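Local coordinates for sensor protein kinase HptS (Staphylococcus aureus, PDB 6LKI) that probably senses glucose-6-phosphate together with a partner solute-binding protein and, as a two-component histidine kinase, relays the signal into the cell, at residues Gln119-Ile123 with Ala133-Phe138; Gly150-Glu154 with Ile166-Asp170. All blocks are in the same frame, centred on the assembly; numbering follows the deposited sequence.

From the N terminus, the long helix 2-31 and a first alpha/beta domain come before both contacts, which lie in the second domain, an antiparallel sheet ordered 130-133, 120-125, 163-169, 152-157. Interaction 1 comes first: 119-123 meets 133-138, closing a nine-residue loop where strand 120-125 turns back into 130-133. Interaction 2 opens after helix 146-149 and closes the eleven-residue loop of hairpin 152-157/163-169. The loops follow in series, neither nested nor crossed. The inner strands 120-125 and 163-169 join the two hairpins: L122 N lies 2.7 Å from I166 O and F120 N 3.0 Å from Y168 O, both probable hydrogen bonds.

Interaction 1: residues Gln119-Ile123 with Ala133-Phe138; sequences QFALI and ANDDRF
Antiparallel hairpin 120-125/130-133 frays here at its open end, on the edge of the second of the chain's two 2-1-4-3 sheets, an arrangement consistent with a PAS-like (Cache) sensor domain. Residues 120-123 are extended; A133 is the last to pair, and 134-138 turn off as a loop. L122 and A133 form a non-hydrogen-bonded antiparallel pair, CA-CA 4.7 Å, beside a CA-H...O contact from A133 CA to A121 O (3.5 Å). At F120 and D135 the CA atoms are already 6.3 Å apart.

Polar contacts replace the lost ladder. N134, chi1 p, accepts with OD1 from A121 N at 2.8 Å and nearly linear geometry, and a water bridges its ND2 (2.7 Å) to Q119 O (2.8 Å). Within the loop, D135, chi1 t, makes an Asx turn, its OD1 accepting from R137 N at 2.9 Å, while its OD2 also receives the hydroxyl of Y168 on strand 163-169.

Apolar contacts lie on the side of L122 and A133. L122 CD2 touches A133 CB at 3.6 Å, and CD1 sits over the F138 ring in a CH-pi contact, 3.9 Å from the centroid and 10° off the normal. F138 also meets F149 edge-to-face.

Round the F120 ring, chi1 m, the contacts are mixed: D135 CG lies over one face, with F120 CD2 3.6 Å from D135 CB. Its cation-pi approach to R137 is long, at most weakly attractive (CZ to centroid 5.6 Å). The guanidinium is held instead by a salt bridge, R137 NE to D135 OD2 at 2.9 Å.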
ATOM      1  N   GLN B 119     -11.913 -20.334 -28.179  1.00 69.58           N
ATOM      2  CA  GLN B 119     -12.357 -18.952 -28.071  1.00 68.66           C
ATOM      3  C   GLN B 119     -11.802 -18.360 -26.781  1.00 64.30           C
ATOM      4  O   GLN B 119     -12.041 -18.896 -25.694  1.00 64.99           O
ATOM      5  CB  GLN B 119     -13.883 -18.863 -28.089  1.00 69.09           C
ATOM      6  CG  GLN B 119     -14.540 -19.429 -29.340  1.00 70.90           C
ATOM      7  CD  GLN B 119     -16.046 -19.248 -29.331  1.00 74.09           C
ATOM      8  OE1 GLN B 119     -16.571 -18.365 -28.651  1.00 74.23           O
ATOM      9  NE2 GLN B 119     -16.749 -20.088 -30.083  1.00 73.35           N
ATOM     10  N   PHE B 120     -11.066 -17.262 -26.900  1.00 60.67           N
ATOM     11  CA  PHE B 120     -10.409 -16.633 -25.765  1.00 63.17           C
ATOM     12  C   PHE B 120     -11.165 -15.378 -25.350  1.00 61.84           C
ATOM     13  O   PHE B 120     -12.006 -14.857 -26.085  1.00 59.86           O
ATOM     14  CB  PHE B 120      -8.950 -16.310 -26.101  1.00 61.95           C
ATOM     15  CG  PHE B 120      -8.128 -17.521 -26.436  1.00 67.37           C
ATOM     16  CD1 PHE B 120      -8.127 -18.044 -27.719  1.00 69.75           C
ATOM     17  CD2 PHE B 120      -7.365 -18.145 -25.463  1.00 66.29           C
ATOM     18  CE1 PHE B 120      -7.376 -19.162 -28.027  1.00 69.19           C
ATOM     19  CE2 PHE B 120      -6.611 -19.263 -25.765  1.00 67.03           C
ATOM     20  CZ  PHE B 120      -6.617 -19.772 -27.048  1.00 69.63           C
ATOM     21  N   ALA B 121     -10.855 -14.897 -24.147  1.00 59.25           N
ATOM     22  CA  ALA B 121     -11.581 -13.789 -23.544  1.00 57.32           C
ATOM     23  C   ALA B 121     -10.625 -12.678 -23.139  1.00 57.10           C
ATOM     24  O   ALA B 121      -9.502 -12.938 -22.696  1.00 54.16           O
ATOM     25  CB  ALA B 121     -12.383 -14.252 -22.322  1.00 55.49           C
ATOM     26  N   LEU B 122     -11.088 -11.439 -23.295  1.00 56.27           N
ATOM     27  CA  LEU B 122     -10.376 -10.250 -22.853  1.00 55.21           C
ATOM     28  C   LEU B 122     -11.366  -9.316 -22.175  1.00 56.68           C
ATOM     29  O   LEU B 122     -12.550  -9.290 -22.520  1.00 56.67           O
ATOM     30  CB  LEU B 122      -9.698  -9.517 -24.023  1.00 59.05           C
ATOM     31  CG  LEU B 122      -8.273  -9.898 -24.433  1.00 63.67           C
ATOM     32  CD1 LEU B 122      -7.971  -9.365 -25.824  1.00 68.80           C
ATOM     33  CD2 LEU B 122      -7.267  -9.363 -23.432  1.00 60.86           C
ATOM     34  N   ILE B 123     -10.877  -8.547 -21.206  1.00 54.73           N
ATOM     35  CA  ILE B 123     -11.667  -7.507 -20.555  1.00 55.07           C
ATOM     36  C   ILE B 123     -10.853  -6.223 -20.578  1.00 56.56           C
ATOM     37  O   ILE B 123      -9.741  -6.181 -20.037  1.00 56.39           O
ATOM     38  CB  ILE B 123     -12.055  -7.877 -19.113  1.00 50.43           C
ATOM     39  CG1 ILE B 123     -13.035  -9.052 -19.109  1.00 50.28           C
ATOM     40  CG2 ILE B 123     -12.662  -6.673 -18.404  1.00 53.64           C
ATOM     41  CD1 ILE B 123     -13.611  -9.363 -17.744  1.00 45.75           C
ATOM     42  N   ALA B 133      -7.311 -11.610 -19.221  1.00 51.37           N
ATOM     43  CA  ALA B 133      -6.958 -12.364 -20.417  1.00 51.71           C
ATOM     44  C   ALA B 133      -6.630 -13.793 -20.020  1.00 49.88           C
ATOM     45  O   ALA B 133      -5.781 -14.014 -19.152  1.00 55.77           O
ATOM     46  CB  ALA B 133      -5.768 -11.726 -21.142  1.00 54.55           C
ATOM     47  N   ASN B 134      -7.306 -14.757 -20.646  1.00 53.08           N
ATOM     48  CA  ASN B 134      -6.955 -16.164 -20.517  1.00 52.25           C
ATOM     49  C   ASN B 134      -6.078 -16.637 -21.670  1.00 55.57           C
ATOM     50  O   ASN B 134      -5.969 -17.843 -21.912  1.00 56.01           O
ATOM     51  CB  ASN B 134      -8.216 -17.025 -20.407  1.00 50.94           C
ATOM     52  CG  ASN B 134      -9.182 -16.810 -21.559  1.00 52.17           C
ATOM     53  OD1 ASN B 134      -8.874 -16.117 -22.528  1.00 52.97           O
ATOM     54  ND2 ASN B 134     -10.361 -17.410 -21.456  1.00 54.96           N
ATOM     55  N   ASP B 135      -5.456 -15.702 -22.385  1.00 57.66           N
ATOM     56  CA  ASP B 135      -4.566 -15.987 -23.502  1.00 63.09           C
ATOM     57  C   ASP B 135      -3.215 -15.354 -23.205  1.00 62.96           C
ATOM     58  O   ASP B 135      -3.143 -14.176 -22.843  1.00 64.00           O
ATOM     59  CB  ASP B 135      -5.153 -15.441 -24.810  1.00 63.52           C
ATOM     60  CG  ASP B 135      -4.279 -15.723 -26.024  1.00 69.98           C
ATOM     61  OD1 ASP B 135      -3.197 -16.328 -25.881  1.00 69.71           O
ATOM     62  OD2 ASP B 135      -4.687 -15.330 -27.138  1.00 69.99           O
ATOM     63  N   ASP B 136      -2.147 -16.139 -23.358  1.00 68.94           N
ATOM     64  CA  ASP B 136      -0.810 -15.640 -23.062  1.00 68.03           C
ATOM     65  C   ASP B 136      -0.283 -14.701 -24.137  1.00 67.57           C
ATOM     66  O   ASP B 136       0.673 -13.962 -23.878  1.00 70.04           O
ATOM     67  CB  ASP B 136       0.158 -16.808 -22.868  1.00 70.03           C
ATOM     68  CG  ASP B 136       0.011 -17.464 -21.506  1.00 71.41           C
ATOM     69  OD1 ASP B 136      -0.193 -16.735 -20.511  1.00 73.39           O
ATOM     70  OD2 ASP B 136       0.095 -18.706 -21.430  1.00 74.72           O
ATOM     71  N   ARG B 137      -0.887 -14.707 -25.332  1.00 68.65           N
ATOM     72  CA  ARG B 137      -0.521 -13.733 -26.356  1.00 71.67           C
ATOM     73  C   ARG B 137      -0.650 -12.307 -25.842  1.00 72.56           C
ATOM     74  O   ARG B 137       0.089 -11.418 -26.278  1.00 74.99           O
ATOM     75  CB  ARG B 137      -1.400 -13.910 -27.593  1.00 71.70           C
ATOM     76  CG  ARG B 137      -1.180 -15.195 -28.366  1.00 73.58           C
ATOM     77  CD  ARG B 137      -1.875 -15.116 -29.717  1.00 77.23           C
ATOM     78  NE  ARG B 137      -3.251 -15.602 -29.653  1.00 80.10           N
ATOM     79  CZ  ARG B 137      -3.741 -16.564 -30.427  1.00 79.87           C
ATOM     80  NH1 ARG B 137      -2.969 -17.144 -31.336  1.00 80.26           N
ATOM     81  NH2 ARG B 137      -5.004 -16.944 -30.297  1.00 79.02           N
ATOM     82  N   PHE B 138      -1.581 -12.073 -24.922  1.00 70.78           N
ATOM     83  CA  PHE B 138      -1.845 -10.751 -24.381  1.00 69.16           C
ATOM     84  C   PHE B 138      -1.327 -10.659 -22.952  1.00 69.29           C
ATOM     85  O   PHE B 138      -1.320 -11.645 -22.208  1.00 68.56           O
ATOM     86  CB  PHE B 138      -3.342 -10.440 -24.424  1.00 70.22           C
ATOM     87  CG  PHE B 138      -3.880 -10.292 -25.814  1.00 70.13           C
ATOM     88  CD1 PHE B 138      -3.672  -9.124 -26.527  1.00 72.82           C
ATOM     89  CD2 PHE B 138      -4.573 -11.328 -26.419  1.00 69.39           C
ATOM     90  CE1 PHE B 138      -4.156  -8.984 -27.811  1.00 76.10           C
ATOM     91  CE2 PHE B 138      -5.061 -11.194 -27.705  1.00 72.94           C
ATOM     92  CZ  PHE B 138      -4.852 -10.020 -28.402  1.00 76.53           C
TER
HETATM   93  O   HOH W   1     -12.395 -18.017 -23.053  1.00 55.93           O

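Interaction 2: residues Gly150-Glu154 with Ile166-Asp170; sequences GFMNE and IIYKD
Paired backbone hydrogen bonds between E154 and I167 are the firmest link: I167 N donates to E154 O at 3.2 Å, almost straight (171°), and E154 N to I167 O at 3.1 Å (143°). Toward the open end the ladder slackens. M152 N to K169 O (3.2 Å) and K169 N to M152 O (3.1 Å) are weak, bent to 120° and 124°. Between the M152/K169 and E154/I167 pairs, N153 and Y168 come to 4.0 Å CA to CA, with CA-H...O contacts Y168 CA to M152 O (3.3 Å) and N153 CA to I167 O (3.4 Å). N153, chi1 p, hydrogen-bonds back within its own segment, ND2 to F151 O at 3.2 Å.

These strands form the antiparallel hairpin 152-157/163-169, with 152-157 on the outer edge of the four-stranded sheet. Segment axes pass 4.7 Å apart at 162°. G150, with positive phi (61°), leaves helix 146-149 and leads the chain into the strand.

M152, E154, I167 and K169 point to one face, where helix 2-31 packs: I2 meets M152 and E154, and V6 meets E154 and I167. K169 NZ reaches the carbonyl of N117. N153 and Y168 point to the other face, CB to CB 3.8 Å. Y168, chi1 p, sends its hydroxyl to D135 on the loop of interaction 1. F151 lies beside it with ring planes near parallel (18°) but slid apart, centroids 5.6 Å, so they barely overlap; the closest atoms are F151 CD2 and Y168 CD2 at 3.6 Å. F151 CB rests 3.1 Å from K169 O, and F151 CD1 3.5 Å from D170 CB.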
ATOM      1  N   GLY B 150      -5.857  -9.501 -35.086  1.00 92.59           N
ATOM      2  CA  GLY B 150      -7.005  -9.464 -35.977  1.00 88.91           C
ATOM      3  C   GLY B 150      -7.875 -10.698 -36.079  1.00 87.98           C
ATOM      4  O   GLY B 150      -8.147 -11.164 -37.189  1.00 88.41           O
ATOM      5  N   PHE B 151      -8.343 -11.224 -34.954  1.00 86.26           N
ATOM      6  CA  PHE B 151      -9.212 -12.389 -35.007  1.00 83.02           C
ATOM      7  C   PHE B 151     -10.684 -11.990 -35.027  1.00 82.16           C
ATOM      8  O   PHE B 151     -11.068 -10.885 -34.635  1.00 77.72           O
ATOM      9  CB  PHE B 151      -8.964 -13.329 -33.825  1.00 81.48           C
ATOM     10  CG  PHE B 151      -7.516 -13.505 -33.469  1.00 84.78           C
ATOM     11  CD1 PHE B 151      -6.713 -14.366 -34.199  1.00 87.45           C
ATOM     12  CD2 PHE B 151      -6.958 -12.818 -32.403  1.00 83.57           C
ATOM     13  CE1 PHE B 151      -5.377 -14.540 -33.876  1.00 86.83           C
ATOM     14  CE2 PHE B 151      -5.625 -12.993 -32.070  1.00 86.52           C
ATOM     15  CZ  PHE B 151      -4.831 -13.852 -32.811  1.00 86.53           C
ATOM     16  N   MET B 152     -11.509 -12.928 -35.490  1.00 80.08           N
ATOM     17  CA  MET B 152     -12.961 -12.805 -35.465  1.00 78.92           C
ATOM     18  C   MET B 152     -13.449 -12.642 -34.030  1.00 78.06           C
ATOM     19  O   MET B 152     -13.392 -13.589 -33.240  1.00 76.74           O
ATOM     20  CB  MET B 152     -13.594 -14.035 -36.121  1.00 79.10           C
ATOM     21  CG  MET B 152     -15.099 -13.973 -36.299  1.00 79.17           C
ATOM     22  SD  MET B 152     -15.765 -15.579 -36.788  1.00 87.88           S
ATOM     23  CE  MET B 152     -14.542 -16.102 -37.990  1.00 86.11           C
ATOM     24  N   ASN B 153     -13.933 -11.450 -33.686  1.00 76.24           N
ATOM     25  CA  ASN B 153     -14.249 -11.101 -32.308  1.00 75.01           C
ATOM     26  C   ASN B 153     -15.662 -10.543 -32.202  1.00 75.19           C
ATOM     27  O   ASN B 153     -16.303 -10.195 -33.197  1.00 73.14           O
ATOM     28  CB  ASN B 153     -13.243 -10.083 -31.754  1.00 73.81           C
ATOM     29  CG  ASN B 153     -13.428  -8.700 -32.353  1.00 75.72           C
ATOM     30  OD1 ASN B 153     -14.238  -7.905 -31.876  1.00 75.88           O
ATOM     31  ND2 ASN B 153     -12.688  -8.415 -33.419  1.00 76.72           N
ATOM     32  N   GLU B 154     -16.132 -10.457 -30.958  1.00 73.55           N
ATOM     33  CA  GLU B 154     -17.421  -9.859 -30.632  1.00 71.61           C
ATOM     34  C   GLU B 154     -17.361  -9.372 -29.193  1.00 69.17           C
ATOM     35  O   GLU B 154     -16.947 -10.122 -28.304  1.00 68.05           O
ATOM     36  CB  GLU B 154     -18.566 -10.860 -30.814  1.00 71.79           C
ATOM     37  CG  GLU B 154     -19.326 -10.698 -32.118  1.00 74.96           C
ATOM     38  CD  GLU B 154     -20.432 -11.717 -32.282  1.00 80.97           C
ATOM     39  OE1 GLU B 154     -20.125 -12.876 -32.632  1.00 80.64           O
ATOM     40  OE2 GLU B 154     -21.608 -11.356 -32.065  1.00 82.92           O
ATOM     41  N   ILE B 166     -14.521  -9.078 -24.466  1.00 61.68           N
ATOM     42  CA  ILE B 166     -14.248  -9.402 -25.862  1.00 62.86           C
ATOM     43  C   ILE B 166     -13.858 -10.870 -25.958  1.00 63.55           C
ATOM     44  O   ILE B 166     -12.883 -11.303 -25.332  1.00 62.45           O
ATOM     45  CB  ILE B 166     -13.145  -8.511 -26.451  1.00 63.62           C
ATOM     46  CG1 ILE B 166     -13.354  -7.050 -26.043  1.00 63.57           C
ATOM     47  CG2 ILE B 166     -13.094  -8.654 -27.966  1.00 68.23           C
ATOM     48  CD1 ILE B 166     -12.086  -6.242 -26.040  1.00 66.11           C
ATOM     49  N   ILE B 167     -14.608 -11.626 -26.756  1.00 62.74           N
ATOM     50  CA  ILE B 167     -14.323 -13.028 -27.032  1.00 64.50           C
ATOM     51  C   ILE B 167     -13.967 -13.158 -28.506  1.00 67.48           C
ATOM     52  O   ILE B 167     -14.732 -12.721 -29.376  1.00 66.98           O
ATOM     53  CB  ILE B 167     -15.509 -13.935 -26.664  1.00 65.67           C
ATOM     54  CG1 ILE B 167     -15.763 -13.884 -25.157  1.00 63.84           C
ATOM     55  CG2 ILE B 167     -15.248 -15.358 -27.116  1.00 66.58           C
ATOM     56  CD1 ILE B 167     -16.891 -14.780 -24.701  1.00 63.93           C
ATOM     57  N   TYR B 168     -12.806 -13.746 -28.786  1.00 67.71           N
ATOM     58  CA  TYR B 168     -12.268 -13.817 -30.136  1.00 70.34           C
ATOM     59  C   TYR B 168     -11.829 -15.242 -30.452  1.00 72.53           C
ATOM     60  O   TYR B 168     -11.808 -16.120 -29.586  1.00 69.13           O
ATOM     61  CB  TYR B 168     -11.096 -12.842 -30.319  1.00 71.65           C
ATOM     62  CG  TYR B 168      -9.995 -12.996 -29.293  1.00 70.75           C
ATOM     63  CD1 TYR B 168     -10.054 -12.330 -28.075  1.00 67.19           C
ATOM     64  CD2 TYR B 168      -8.891 -13.802 -29.544  1.00 71.72           C
ATOM     65  CE1 TYR B 168      -9.051 -12.466 -27.136  1.00 66.05           C
ATOM     66  CE2 TYR B 168      -7.881 -13.942 -28.611  1.00 70.24           C
ATOM     67  CZ  TYR B 168      -7.966 -13.271 -27.410  1.00 69.20           C
ATOM     68  OH  TYR B 168      -6.964 -13.408 -26.478  1.00 66.62           O
ATOM     69  N   LYS B 169     -11.464 -15.455 -31.716  1.00 76.51           N
ATOM     70  CA  LYS B 169     -11.112 -16.780 -32.207  1.00 76.77           C
ATOM     71  C   LYS B 169     -10.352 -16.644 -33.518  1.00 79.52           C
ATOM     72  O   LYS B 169     -10.728 -15.844 -34.378  1.00 80.52           O
ATOM     73  CB  LYS B 169     -12.365 -17.643 -32.406  1.00 76.38           C
ATOM     74  CG  LYS B 169     -12.113 -18.959 -33.119  1.00 77.63           C
ATOM     75  CD  LYS B 169     -13.190 -19.978 -32.794  1.00 76.86           C
ATOM     76  CE  LYS B 169     -13.053 -21.215 -33.665  1.00 78.93           C
ATOM     77  NZ  LYS B 169     -11.774 -21.932 -33.402  1.00 76.76           N
ATOM     78  N   ASP B 170      -9.292 -17.435 -33.665  1.00 80.03           N
ATOM     79  CA  ASP B 170      -8.503 -17.443 -34.896  1.00 83.77           C
ATOM     80  C   ASP B 170      -9.120 -18.373 -35.935  1.00 84.04           C
ATOM     81  O   ASP B 170     -10.258 -18.177 -36.363  1.00 83.31           O
ATOM     82  CB  ASP B 170      -7.059 -17.864 -34.608  1.00 86.43           C
ATOM     83  CG  ASP B 170      -6.143 -17.664 -35.802  1.00 88.91           C
ATOM     84  OD1 ASP B 170      -6.499 -16.877 -36.705  1.00 87.44           O
ATOM     85  OD2 ASP B 170      -5.064 -18.292 -35.838  1.00 90.26           O
TER